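Local structure of protein-glutamine gamma-glutamyltransferase (Pagrus major, 1G0D) at residues S446-E449 with R450-Y453; F389-A392 with E393-D397; I293-F296 with A297-H300; E414-S418 with V419-I423; D343-E346 with G347-G350. The protein catalyses calcium-dependent cross-linking of proteins, probably joining the side chains of peptide-bound glutamines to lysines or other primary amines with release of ammonia. One frame throughout, in Å; residues are numbered along the deposited sequence.

Interaction 1: S446-E449 with R450-Y453; sequences SQKE and REVY
Glu-449 and Tyr-453 meet one turn apart on helix 447-456, whose first turn opens with Ser-446 as N-cap. The cap is a side-chain bond: Ser-446 OG accepts from Glu-449 N at 2.8 Å, and the same hydroxyl also pairs with Pro-443 O just upstream. Behind it the backbone follows the i to i+4 pattern of an alpha helix. Arg-450 N donates to Ser-446 O, Glu-451 N to Gln-447 O, Val-452 N to Lys-448 O and Tyr-453 N to Glu-449 O, the last at 3.1 Å and fairly straight, 163° at the hydrogen. Among the side chains, Lys-448 bends at chi2 and chi3 and crosses Glu-451 at a slant, so that Lys-448 CE comes within 3.1 Å of Glu-451 OE2. The salt bridge from Lys-448 NZ to Glu-451 OE2 is long, 3.9 Å, and NZ has a second carboxylate in Glu-378. Glu-449, probably a calcium ligand as in related transglutaminases, has CG anti to its backbone N (chi1 177°), which lays CG over one face of the Tyr-453 ring; OE1 is held by Gly-445 N. The Tyr-453 hydroxyl bonds to Asn-395 OD1 on helix 387-395, and its ring packs on Phe-391 of that helix. A leucine at Tyr-453 would probably leave Asn-395 OD1 without this hydroxyl partner and deprive Glu-449 of the flat surface it rests on. That surface is met in a CH-pi contact, Glu-449 CG standing 4.0 Å from the centroid of the Tyr-453 ring, 19° off its normal, while Glu-449 OE2 lies 3.5 Å from Tyr-453 CE2.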
loop_
_atom_site.group_PDB
_atom_site.type_symbol
_atom_site.label_atom_id
_atom_site.label_comp_id
_atom_site.label_asym_id
_atom_site.label_seq_id
_atom_site.Cartn_x
_atom_site.Cartn_y
_atom_site.Cartn_z
ATOM N N SER A 446 14.798 -5.173 25.631
ATOM C CA SER A 446 13.917 -5.872 26.536
ATOM C C SER A 446 14.349 -7.329 26.636
ATOM O O SER A 446 14.946 -7.864 25.727
ATOM C CB SER A 446 12.457 -5.762 26.031
ATOM O OG SER A 446 12.271 -6.333 24.745
ATOM N N GLN A 447 14.070 -7.960 27.761
ATOM C CA GLN A 447 14.414 -9.352 27.919
ATOM C C GLN A 447 13.439 -10.067 27.046
ATOM O O GLN A 447 13.677 -11.197 26.629
ATOM C CB GLN A 447 14.225 -9.821 29.364
ATOM C CG GLN A 447 14.419 -11.355 29.596
ATOM C CD GLN A 447 15.885 -11.851 29.405
ATOM O OE1 GLN A 447 16.113 -12.944 28.856
ATOM N NE2 GLN A 447 16.867 -11.051 29.867
ATOM N N LYS A 448 12.312 -9.425 26.775
ATOM C CA LYS A 448 11.351 -10.090 25.927
ATOM C C LYS A 448 11.936 -10.120 24.525
ATOM O O LYS A 448 11.789 -11.111 23.830
ATOM C CB LYS A 448 9.995 -9.392 25.970
ATOM C CG LYS A 448 9.029 -10.090 26.928
ATOM C CD LYS A 448 8.001 -10.977 26.211
ATOM C CE LYS A 448 8.565 -12.317 25.663
ATOM N NZ LYS A 448 7.570 -13.109 24.809
ATOM N N GLU A 449 12.627 -9.051 24.134
ATOM C CA GLU A 449 13.253 -9.012 22.828
ATOM C C GLU A 449 14.339 -10.068 22.810
ATOM O O GLU A 449 14.505 -10.745 21.802
ATOM C CB GLU A 449 13.895 -7.658 22.528
ATOM C CG GLU A 449 14.645 -7.621 21.165
ATOM C CD GLU A 449 15.686 -6.504 21.062
ATOM O OE1 GLU A 449 16.474 -6.348 22.017
ATOM O OE2 GLU A 449 15.730 -5.783 20.034
ATOM N N ARG A 450 15.090 -10.215 23.907
ATOM C CA ARG A 450 16.150 -11.229 23.947
ATOM C C ARG A 450 15.638 -12.659 23.825
ATOM O O ARG A 450 16.271 -13.495 23.206
ATOM C CB ARG A 450 16.992 -11.155 25.233
ATOM C CG ARG A 450 17.999 -12.326 25.323
ATOM C CD ARG A 450 19.199 -12.100 26.260
ATOM N NE ARG A 450 20.038 -10.971 25.853
ATOM C CZ ARG A 450 21.307 -11.063 25.457
ATOM N NH1 ARG A 450 21.910 -12.245 25.409
ATOM N NH2 ARG A 450 21.971 -9.959 25.095
ATOM N N GLU A 451 14.503 -12.972 24.401
ATOM C CA GLU A 451 14.104 -14.337 24.275
ATOM C C GLU A 451 13.429 -14.649 22.960
ATOM O O GLU A 451 13.343 -15.816 22.596
ATOM C CB GLU A 451 13.245 -14.752 25.458
ATOM C CG GLU A 451 12.061 -13.854 25.720
ATOM C CD GLU A 451 11.489 -14.031 27.129
ATOM O OE1 GLU A 451 12.254 -13.785 28.095
ATOM O OE2 GLU A 451 10.288 -14.407 27.262
ATOM N N VAL A 452 12.952 -13.645 22.222
ATOM C CA VAL A 452 12.319 -13.916 20.923
ATOM C C VAL A 452 13.392 -14.051 19.860
ATOM O O VAL A 452 13.290 -14.876 18.967
ATOM C CB VAL A 452 11.324 -12.779 20.490
ATOM C CG1 VAL A 452 10.871 -12.983 19.046
ATOM C CG2 VAL A 452 10.089 -12.800 21.412
ATOM N N TYR A 453 14.420 -13.223 19.963
ATOM C CA TYR A 453 15.540 -13.255 19.032
ATOM C C TYR A 453 16.234 -14.576 19.229
ATOM O O TYR A 453 16.699 -15.187 18.274
ATOM C CB TYR A 453 16.522 -12.141 19.354
ATOM C CG TYR A 453 16.164 -10.865 18.670
ATOM C CD1 TYR A 453 15.020 -10.783 17.857
ATOM C CD2 TYR A 453 16.964 -9.751 18.792
ATOM C CE1 TYR A 453 14.682 -9.608 17.182
ATOM C CE2 TYR A 453 16.649 -8.567 18.124
ATOM C CZ TYR A 453 15.503 -8.502 17.322
ATOM O OH TYR A 453 15.173 -7.324 16.688
#

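Interaction 2: F389-A392 with E393-D397; sequences FVFA and EVNAD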
loop_
_atom_site.group_PDB
_atom_site.type_symbol
_atom_site.label_atom_id
_atom_site.label_comp_id
_atom_site.label_asym_id
_atom_site.label_seq_id
_atom_site.Cartn_x
_atom_site.Cartn_y
_atom_site.Cartn_z
ATOM N N PHE A 389 10.915 -14.308 6.232
ATOM C CA PHE A 389 11.198 -13.148 5.426
ATOM C C PHE A 389 10.652 -11.909 6.018
ATOM O O PHE A 389 11.312 -10.874 5.965
ATOM C CB PHE A 389 10.642 -13.305 4.031
ATOM C CG PHE A 389 11.487 -14.157 3.191
ATOM C CD1 PHE A 389 11.330 -15.546 3.216
ATOM C CD2 PHE A 389 12.537 -13.608 2.477
ATOM C CE1 PHE A 389 12.224 -16.367 2.551
ATOM C CE2 PHE A 389 13.431 -14.434 1.806
ATOM C CZ PHE A 389 13.273 -15.809 1.848
ATOM N N VAL A 390 9.447 -11.998 6.581
ATOM C CA VAL A 390 8.820 -10.834 7.192
ATOM C C VAL A 390 9.438 -10.505 8.551
ATOM O O VAL A 390 9.482 -9.358 8.951
ATOM C CB VAL A 390 7.315 -11.027 7.355
ATOM C CG1 VAL A 390 6.720 -9.798 8.109
ATOM C CG2 VAL A 390 6.678 -11.250 5.967
ATOM N N PHE A 391 9.943 -11.512 9.243
ATOM C CA PHE A 391 10.600 -11.274 10.519
ATOM C C PHE A 391 11.972 -10.599 10.230
ATOM O O PHE A 391 12.436 -9.762 11.003
ATOM C CB PHE A 391 10.785 -12.617 11.245
ATOM C CG PHE A 391 11.427 -12.502 12.603
ATOM C CD1 PHE A 391 12.813 -12.469 12.741
ATOM C CD2 PHE A 391 10.656 -12.428 13.747
ATOM C CE1 PHE A 391 13.406 -12.366 13.992
ATOM C CE2 PHE A 391 11.252 -12.324 15.006
ATOM C CZ PHE A 391 12.620 -12.289 15.123
ATOM N N ALA A 392 12.615 -10.943 9.108
ATOM C CA ALA A 392 13.931 -10.372 8.759
ATOM C C ALA A 392 13.822 -8.921 8.415
ATOM O O ALA A 392 14.643 -8.098 8.797
ATOM C CB ALA A 392 14.540 -11.104 7.583
ATOM N N GLU A 393 12.790 -8.623 7.654
ATOM C CA GLU A 393 12.504 -7.274 7.197
ATOM C C GLU A 393 12.580 -6.223 8.307
ATOM O O GLU A 393 13.041 -5.097 8.130
ATOM C CB GLU A 393 11.094 -7.290 6.595
ATOM C CG GLU A 393 10.526 -5.946 6.254
ATOM C CD GLU A 393 11.066 -5.441 4.952
ATOM O OE1 GLU A 393 11.402 -4.238 4.906
ATOM O OE2 GLU A 393 11.157 -6.249 3.984
ATOM N N VAL A 394 12.137 -6.648 9.466
ATOM C CA VAL A 394 12.002 -5.817 10.630
ATOM C C VAL A 394 13.042 -6.144 11.744
ATOM O O VAL A 394 13.216 -5.360 12.674
ATOM C CB VAL A 394 10.484 -6.016 11.033
ATOM C CG1 VAL A 394 10.346 -6.790 12.284
ATOM C CG2 VAL A 394 9.773 -4.745 11.057
ATOM N N ASN A 395 13.774 -7.256 11.615
ATOM C CA ASN A 395 14.749 -7.681 12.630
ATOM C C ASN A 395 16.185 -8.036 12.229
ATOM O O ASN A 395 17.036 -8.176 13.102
ATOM C CB ASN A 395 14.202 -8.895 13.349
ATOM C CG ASN A 395 13.086 -8.547 14.287
ATOM O OD1 ASN A 395 13.207 -7.620 15.066
ATOM N ND2 ASN A 395 11.985 -9.284 14.219
ATOM N N ALA A 396 16.463 -8.202 10.935
ATOM C CA ALA A 396 17.805 -8.596 10.459
ATOM C C ALA A 396 18.974 -7.834 11.078
ATOM O O ALA A 396 18.900 -6.617 11.214
ATOM C CB ALA A 396 17.883 -8.483 8.917
ATOM N N ASP A 397 20.062 -8.541 11.424
ATOM C CA ASP A 397 21.256 -7.891 12.009
ATOM C C ASP A 397 22.401 -7.764 11.031
ATOM O O ASP A 397 23.020 -8.767 10.704
ATOM C CB ASP A 397 21.800 -8.667 13.216
ATOM C CG ASP A 397 22.778 -7.835 14.065
ATOM O OD1 ASP A 397 22.546 -6.628 14.256
ATOM O OD2 ASP A 397 23.783 -8.378 14.556
#
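Ala-392 O is gripped twice where helix 387-395 ends. Ala-396 N reaches it at 2.8 Å and nearly straight, 166° at the hydrogen, whereas Asn-395 N comes from above the carbonyl plane at 3.1 Å. Ala-396 then leaves helical geometry and leads into strand 397-403. One turn back, Glu-393 N bonds to Phe-389 O. The side-chain contact joins Phe-391 and Asn-395. With CG anti to its carbonyl carbon (chi1 -73°), Asn-395 folds back along the helix and sets ND2 over the centre of the Phe-391 ring, 3.1 Å above its plane, amide and ring turned 47° apart. ND2 also makes a weak bond to Phe-391 O at 3.3 Å. An alanine in place of Phe-391 would probably open a gap beneath the amide and leave Asn-395 freer to turn, besides stripping Val-452 and Tyr-453 of helix 447-456 of their neighbour. With its nitrogen on the ring side, Asn-395 offers OD1 to Lys-441 NZ as well as to Tyr-453. Asn-395 and Asp-397 are probably calcium ligands, as in related transglutaminases, and Asp-397 OD2 pairs with Arg-459; protein donors thus hold oxygens that a bound calcium would probably need.

Interaction 3: I293-F296 with A297-H300; sequences ITNF and ASAH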
loop_
_atom_site.group_PDB
_atom_site.type_symbol
_atom_site.label_atom_id
_atom_site.label_comp_id
_atom_site.label_asym_id
_atom_site.label_seq_id
_atom_site.Cartn_x
_atom_site.Cartn_y
_atom_site.Cartn_z
ATOM N N ILE A 293 1.148 -0.252 5.601
ATOM C CA ILE A 293 2.117 0.054 6.646
ATOM C C ILE A 293 3.515 0.295 6.041
ATOM O O ILE A 293 3.881 -0.350 5.060
ATOM C CB ILE A 293 2.176 -1.009 7.780
ATOM C CG1 ILE A 293 3.191 -2.006 7.453
ATOM C CG2 ILE A 293 0.842 -1.643 8.117
ATOM C CD1 ILE A 293 4.151 -1.919 8.550
ATOM N N THR A 294 4.261 1.260 6.600
ATOM C CA THR A 294 5.613 1.603 6.119
ATOM C C THR A 294 6.690 1.292 7.153
ATOM O O THR A 294 6.550 1.617 8.322
ATOM C CB THR A 294 5.723 3.104 5.767
ATOM O OG1 THR A 294 4.788 3.422 4.742
ATOM C CG2 THR A 294 7.043 3.418 5.210
ATOM N N ASN A 295 7.783 0.681 6.721
ATOM C CA ASN A 295 8.868 0.315 7.621
ATOM C C ASN A 295 10.059 1.179 7.325
ATOM O O ASN A 295 10.444 1.288 6.163
ATOM C CB ASN A 295 9.249 -1.124 7.354
ATOM C CG ASN A 295 10.233 -1.653 8.346
ATOM O OD1 ASN A 295 10.258 -1.215 9.494
ATOM N ND2 ASN A 295 11.061 -2.608 7.917
ATOM N N PHE A 296 10.656 1.813 8.321
ATOM C CA PHE A 296 11.836 2.621 8.015
ATOM C C PHE A 296 13.079 1.790 8.367
ATOM O O PHE A 296 13.079 1.068 9.354
ATOM C CB PHE A 296 11.762 3.949 8.754
ATOM C CG PHE A 296 10.700 4.881 8.186
ATOM C CD1 PHE A 296 10.966 5.670 7.066
ATOM C CD2 PHE A 296 9.433 4.960 8.764
ATOM C CE1 PHE A 296 9.986 6.522 6.518
ATOM C CE2 PHE A 296 8.438 5.817 8.217
ATOM C CZ PHE A 296 8.724 6.595 7.096
ATOM N N ALA A 297 14.126 1.871 7.542
ATOM C CA ALA A 297 15.332 1.053 7.726
ATOM C C ALA A 297 14.845 -0.403 7.528
ATOM O O ALA A 297 14.773 -1.222 8.454
ATOM C CB ALA A 297 15.938 1.269 9.137
ATOM N N SER A 298 14.490 -0.700 6.284
ATOM C CA SER A 298 13.970 -1.999 5.920
ATOM C C SER A 298 14.963 -3.040 5.484
ATOM O O SER A 298 15.606 -2.884 4.473
ATOM C CB SER A 298 12.977 -1.828 4.799
ATOM O OG SER A 298 11.695 -2.186 5.260
ATOM N N ALA A 299 15.069 -4.127 6.222
ATOM C CA ALA A 299 15.975 -5.193 5.814
ATOM C C ALA A 299 15.375 -6.069 4.701
ATOM O O ALA A 299 15.357 -7.304 4.789
ATOM C CB ALA A 299 16.332 -6.041 6.993
ATOM N N HIS A 300 14.908 -5.430 3.636
ATOM C CA HIS A 300 14.336 -6.176 2.514
ATOM C C HIS A 300 15.372 -6.985 1.732
ATOM O O HIS A 300 15.136 -8.124 1.324
ATOM C CB HIS A 300 13.673 -5.227 1.539
ATOM C CG HIS A 300 12.876 -5.932 0.504
ATOM N ND1 HIS A 300 11.786 -6.718 0.818
ATOM C CD2 HIS A 300 13.010 -5.993 -0.841
ATOM C CE1 HIS A 300 11.284 -7.233 -0.290
ATOM N NE2 HIS A 300 12.009 -6.810 -1.311
#
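Asn-295 reaches across the corner at Phe-296 and Ala-297 to Ser-298, and its side chain can be followed outward atom by atom. Its CB lies 3.4 Å from Ser-298 OG. Next comes CG, anti to the backbone N (chi1 -173°), which carries the amide alongside the serine at much the same separation. At the tip the two branches part: ND2 donates to Ser-298 OG at 2.8 Å, with 132° at the hydrogen, and also makes a weak bond to Glu-393 O, while OD1 faces the backbone of Gly-420. The bond to the serine needs caution, because Ser-298 OG is modelled too close to Glu-393 OE1 and its place is less sure. The corner itself is sharp. Ala-297 takes a positive phi of 64°, and its CB is only 2.9 Å from Phe-296 O. The Phe-296 ring goes the other way and packs back along the strand, with Thr-294 CG2 4.0 Å above one face, offset toward the rim. Past the corner an inverse gamma turn centred on Ala-299 bends the chain again, closed by a weak bond from His-300 N to Ser-298 O. Strand 290-298 is the outermost one beside strand 329-339, and Ser-298 touches His-332 of the active site. His-300 also meets His-332 and bonds through ND1 to Glu-393 OE2. A buried polar patch thus gathers beside His-332: the His-300 to Glu-393 pair is sound, the Asn-295 to Ser-298 bond likely, consistent with the corner helping to fix the histidine's surroundings.

Interaction 4: E414-S418 with V419-I423; sequences EDHAS and VGKNI
The backbone kinks irregularly from Ser-418 to Lys-421, with Ser-418 and Gly-420 at positive phi (31° and 57°), and the Lys-421 side chain runs back along the peptides before it. Ser-418 turns its OG anti to its own N (chi1 158°) and donates to Val-419 O at 2.8 Å, from above the carbonyl plane, a short bond to the carbonyl of the next residue. Lys-421 bends at chi2 and chi3 and runs alongside the serine, Lys-421 CD passing 3.6 Å from Ser-418 OG. Its ammonium ends among backbone carbonyls, with bonds to His-416 O and Ser-418 O; since NZ is modelled too close to a neighbouring atom, its exact place is doubtful. The same doubt covers its position over one face of the poorly ordered His-416 ring. Trp-167 serves both side chains, through a cation-pi contact with Lys-421 and a hydrogen bond between its NE1 and His-416 NE2. Glu-414 OE1 lies in the plane of the imidazole at its edge and takes a weak bond from His-416 ND1. The loop spans strands 409-414 and 424-426. It is laid against the corner of strand 290-298, where Gly-420 and Lys-421 bond through their backbones to Ala-297 and Phe-296, and Ile-423 packs on Thr-437 and Tyr-440 of helix 437-440.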
loop_
_atom_site.group_PDB
_atom_site.type_symbol
_atom_site.label_atom_id
_atom_site.label_comp_id
_atom_site.label_asym_id
_atom_site.label_seq_id
_atom_site.Cartn_x
_atom_site.Cartn_y
_atom_site.Cartn_z
ATOM N N GLU A 414 28.290 1.014 15.336
ATOM C CA GLU A 414 27.387 1.957 14.734
ATOM C C GLU A 414 26.284 2.543 15.597
ATOM O O GLU A 414 25.550 1.812 16.253
ATOM C CB GLU A 414 26.763 1.324 13.492
ATOM C CG GLU A 414 26.681 2.273 12.325
ATOM C CD GLU A 414 25.401 2.133 11.558
ATOM O OE1 GLU A 414 24.798 3.185 11.217
ATOM O OE2 GLU A 414 25.004 0.971 11.309
ATOM N N ASP A 415 26.197 3.870 15.628
ATOM C CA ASP A 415 25.088 4.503 16.329
ATOM C C ASP A 415 24.209 5.158 15.262
ATOM O O ASP A 415 24.583 6.182 14.666
ATOM C CB ASP A 415 25.525 5.556 17.352
ATOM C CG ASP A 415 24.371 5.928 18.334
ATOM O OD1 ASP A 415 23.207 6.092 17.872
ATOM O OD2 ASP A 415 24.624 6.049 19.564
ATOM N N HIS A 416 23.048 4.533 15.047
ATOM C CA HIS A 416 22.021 4.908 14.065
ATOM C C HIS A 416 21.291 3.571 13.984
ATOM O O HIS A 416 20.074 3.485 13.894
ATOM C CB HIS A 416 22.650 5.242 12.698
ATOM C CG HIS A 416 21.662 5.320 11.572
ATOM N ND1 HIS A 416 21.720 4.494 10.467
ATOM C CD2 HIS A 416 20.597 6.133 11.372
ATOM C CE1 HIS A 416 20.733 4.793 9.640
ATOM N NE2 HIS A 416 20.038 5.786 10.166
ATOM N N ALA A 417 22.111 2.532 14.018
ATOM C CA ALA A 417 21.717 1.136 14.005
ATOM C C ALA A 417 20.297 0.762 13.585
ATOM O O ALA A 417 19.677 1.426 12.757
ATOM C CB ALA A 417 22.007 0.560 15.372
ATOM N N SER A 418 19.846 -0.364 14.147
ATOM C CA SER A 418 18.510 -0.973 13.996
ATOM C C SER A 418 17.662 -0.844 12.729
ATOM O O SER A 418 17.624 0.203 12.080
ATOM C CB SER A 418 17.632 -0.559 15.203
ATOM O OG SER A 418 16.234 -0.660 14.926
ATOM N N VAL A 419 16.973 -1.939 12.414
ATOM C CA VAL A 419 16.069 -1.988 11.272
ATOM C C VAL A 419 14.692 -1.891 11.876
ATOM O O VAL A 419 14.555 -2.025 13.092
ATOM C CB VAL A 419 16.102 -3.326 10.541
ATOM C CG1 VAL A 419 16.825 -3.195 9.250
ATOM C CG2 VAL A 419 16.730 -4.359 11.412
ATOM N N GLY A 420 13.679 -1.708 11.024
ATOM C CA GLY A 420 12.303 -1.615 11.490
ATOM C C GLY A 420 12.166 -0.501 12.490
ATOM O O GLY A 420 11.828 -0.711 13.671
ATOM N N LYS A 421 12.381 0.711 12.007
ATOM C CA LYS A 421 12.373 1.822 12.904
ATOM C C LYS A 421 11.064 2.449 13.289
ATOM O O LYS A 421 10.685 2.364 14.446
ATOM C CB LYS A 421 13.342 2.885 12.413
ATOM C CG LYS A 421 14.315 3.324 13.489
ATOM C CD LYS A 421 15.632 2.574 13.396
ATOM C CE LYS A 421 16.519 3.182 12.330
ATOM N NZ LYS A 421 17.936 2.817 12.534
ATOM N N ASN A 422 10.348 3.092 12.391
ATOM C CA ASN A 422 9.134 3.699 12.904
ATOM C C ASN A 422 7.966 3.208 12.118
ATOM O O ASN A 422 7.295 3.970 11.452
ATOM C CB ASN A 422 9.234 5.229 12.833
ATOM C CG ASN A 422 10.199 5.816 13.893
ATOM O OD1 ASN A 422 10.197 5.400 15.043
ATOM N ND2 ASN A 422 11.023 6.788 13.493
ATOM N N ILE A 423 7.752 1.910 12.179
ATOM C CA ILE A 423 6.651 1.304 11.459
ATOM C C ILE A 423 5.459 2.251 11.623
ATOM O O ILE A 423 5.054 2.573 12.726
ATOM C CB ILE A 423 6.386 -0.080 12.041
ATOM C CG1 ILE A 423 7.682 -0.585 12.688
ATOM C CG2 ILE A 423 5.895 -1.015 10.969
ATOM C CD1 ILE A 423 8.214 -1.873 12.118
#

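Interaction 5: D343-E346 with G347-G350; sequences DLPE and GNDG
Asn-348 turns back on Leu-344 and Pro-345 to close a type II beta turn running from Pro-345 to Asn-348. The tight side is where Asn-348 meets Leu-344 and the carbonyl of Pro-345. Asn-348 CG is anti to the carbonyl carbon (chi1 -56°), which swings the amide over the turn, and ND2 donates to Pro-345 O at 2.8 Å. The bond is bent, 135° at the hydrogen, and arrives from above the carbonyl plane. Asn-348 N stands 3.8 Å from Pro-345 O, too far for a good bond, and the side-chain amide supplies the short link. Leu-344 crosses Asn-348 at about a right angle, its CD1 methyl packing 3.6 Å from Asn-348 CB. At the exposed margin the contact slackens, the Pro-345 ring carbons CB and CD each lying 4.1 Å from Asn-348 ND2. Looser still is the tip of the turn, Glu-346 and Gly-347, which is exposed; the bent Glu-346 chain leads outward, meeting the turn only through CB and CG near Gly-347 N. Gly-347 holds a positive phi of 111°, where a CB would collide with Glu-346 O, so a glycine suits this corner. Far from the annotated sites, the loop joins neighbouring antiparallel strands 329-339 and 350-355. Asp-343 ties its start by salt bridges to Arg-341 and Lys-384, Gln-352 NE2 bonds to the carbonyls of Asn-348 and Gly-350, and Leu-344 and Asn-348 both lean on Pro-372 of strand 368-372.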
loop_
_atom_site.group_PDB
_atom_site.type_symbol
_atom_site.label_atom_id
_atom_site.label_comp_id
_atom_site.label_asym_id
_atom_site.label_seq_id
_atom_site.Cartn_x
_atom_site.Cartn_y
_atom_site.Cartn_z
ATOM N N ASP A 343 -6.498 -21.512 9.490
ATOM C CA ASP A 343 -5.544 -22.457 8.923
ATOM C C ASP A 343 -4.286 -22.648 9.786
ATOM O O ASP A 343 -3.400 -23.404 9.413
ATOM C CB ASP A 343 -5.144 -22.016 7.503
ATOM C CG ASP A 343 -4.486 -20.648 7.464
ATOM O OD1 ASP A 343 -4.924 -19.755 8.210
ATOM O OD2 ASP A 343 -3.536 -20.464 6.675
ATOM N N LEU A 344 -4.213 -21.976 10.930
ATOM C CA LEU A 344 -3.049 -22.074 11.793
ATOM C C LEU A 344 -3.440 -22.176 13.261
ATOM O O LEU A 344 -4.583 -21.948 13.637
ATOM C CB LEU A 344 -2.143 -20.840 11.661
ATOM C CG LEU A 344 -1.993 -19.947 10.431
ATOM C CD1 LEU A 344 -1.398 -18.603 10.845
ATOM C CD2 LEU A 344 -1.122 -20.619 9.402
ATOM N N PRO A 345 -2.479 -22.520 14.120
ATOM C CA PRO A 345 -2.751 -22.631 15.546
ATOM C C PRO A 345 -3.438 -21.400 16.132
ATOM O O PRO A 345 -3.461 -20.322 15.522
ATOM C CB PRO A 345 -1.366 -22.833 16.142
ATOM C CG PRO A 345 -0.652 -23.528 15.094
ATOM C CD PRO A 345 -1.091 -22.894 13.823
ATOM N N GLU A 346 -3.999 -21.598 17.327
ATOM C CA GLU A 346 -4.694 -20.577 18.094
ATOM C C GLU A 346 -3.750 -19.422 18.289
ATOM O O GLU A 346 -2.595 -19.642 18.605
ATOM C CB GLU A 346 -5.050 -21.136 19.480
ATOM C CG GLU A 346 -6.362 -20.637 20.082
ATOM C CD GLU A 346 -7.528 -21.642 19.903
ATOM O OE1 GLU A 346 -8.127 -21.700 18.792
ATOM O OE2 GLU A 346 -7.846 -22.373 20.880
ATOM N N GLY A 347 -4.212 -18.195 18.086
ATOM C CA GLY A 347 -3.344 -17.061 18.354
ATOM C C GLY A 347 -2.825 -16.197 17.241
ATOM O O GLY A 347 -2.268 -15.142 17.500
ATOM N N ASN A 348 -3.029 -16.620 16.001
ATOM C CA ASN A 348 -2.515 -15.866 14.886
ATOM C C ASN A 348 -3.570 -15.047 14.180
ATOM O O ASN A 348 -3.378 -14.590 13.056
ATOM C CB ASN A 348 -1.847 -16.836 13.936
ATOM C CG ASN A 348 -0.773 -17.654 14.631
ATOM O OD1 ASN A 348 0.303 -17.141 14.957
ATOM N ND2 ASN A 348 -1.061 -18.930 14.871
ATOM N N ASP A 349 -4.682 -14.829 14.862
ATOM C CA ASP A 349 -5.801 -14.081 14.297
ATOM C C ASP A 349 -5.510 -12.607 14.283
ATOM O O ASP A 349 -4.715 -12.140 15.054
ATOM C CB ASP A 349 -7.026 -14.265 15.170
ATOM C CG ASP A 349 -7.730 -15.572 14.963
ATOM O OD1 ASP A 349 -8.824 -15.673 15.545
ATOM O OD2 ASP A 349 -7.234 -16.481 14.257
ATOM N N GLY A 350 -6.189 -11.847 13.454
ATOM C CA GLY A 350 -5.929 -10.429 13.500
ATOM C C GLY A 350 -5.233 -9.993 12.251
ATOM O O GLY A 350 -5.438 -10.601 11.191
#

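In the fold
Interactions 2 and 3 are buried, about 9 Å apart between centres, and joined by a backbone bond from Ala-299 N to Glu-393 O; both border the active-site histidine. Interaction 4 is partly buried and lies against both, its Val-419 and Ile-423 packing on the end of helix 387-395. Interaction 1, another helix contact, is more open and touches interaction 2 through Tyr-453 and Val-452, so two probable calcium-ligand regions meet there. Interaction 5, at the surface, touches none of the others. Buried amides and carboxylates find protein partners, the partly open helix and loop use charged chains, and the outlying turn pairs one amide bond with a leucine contact.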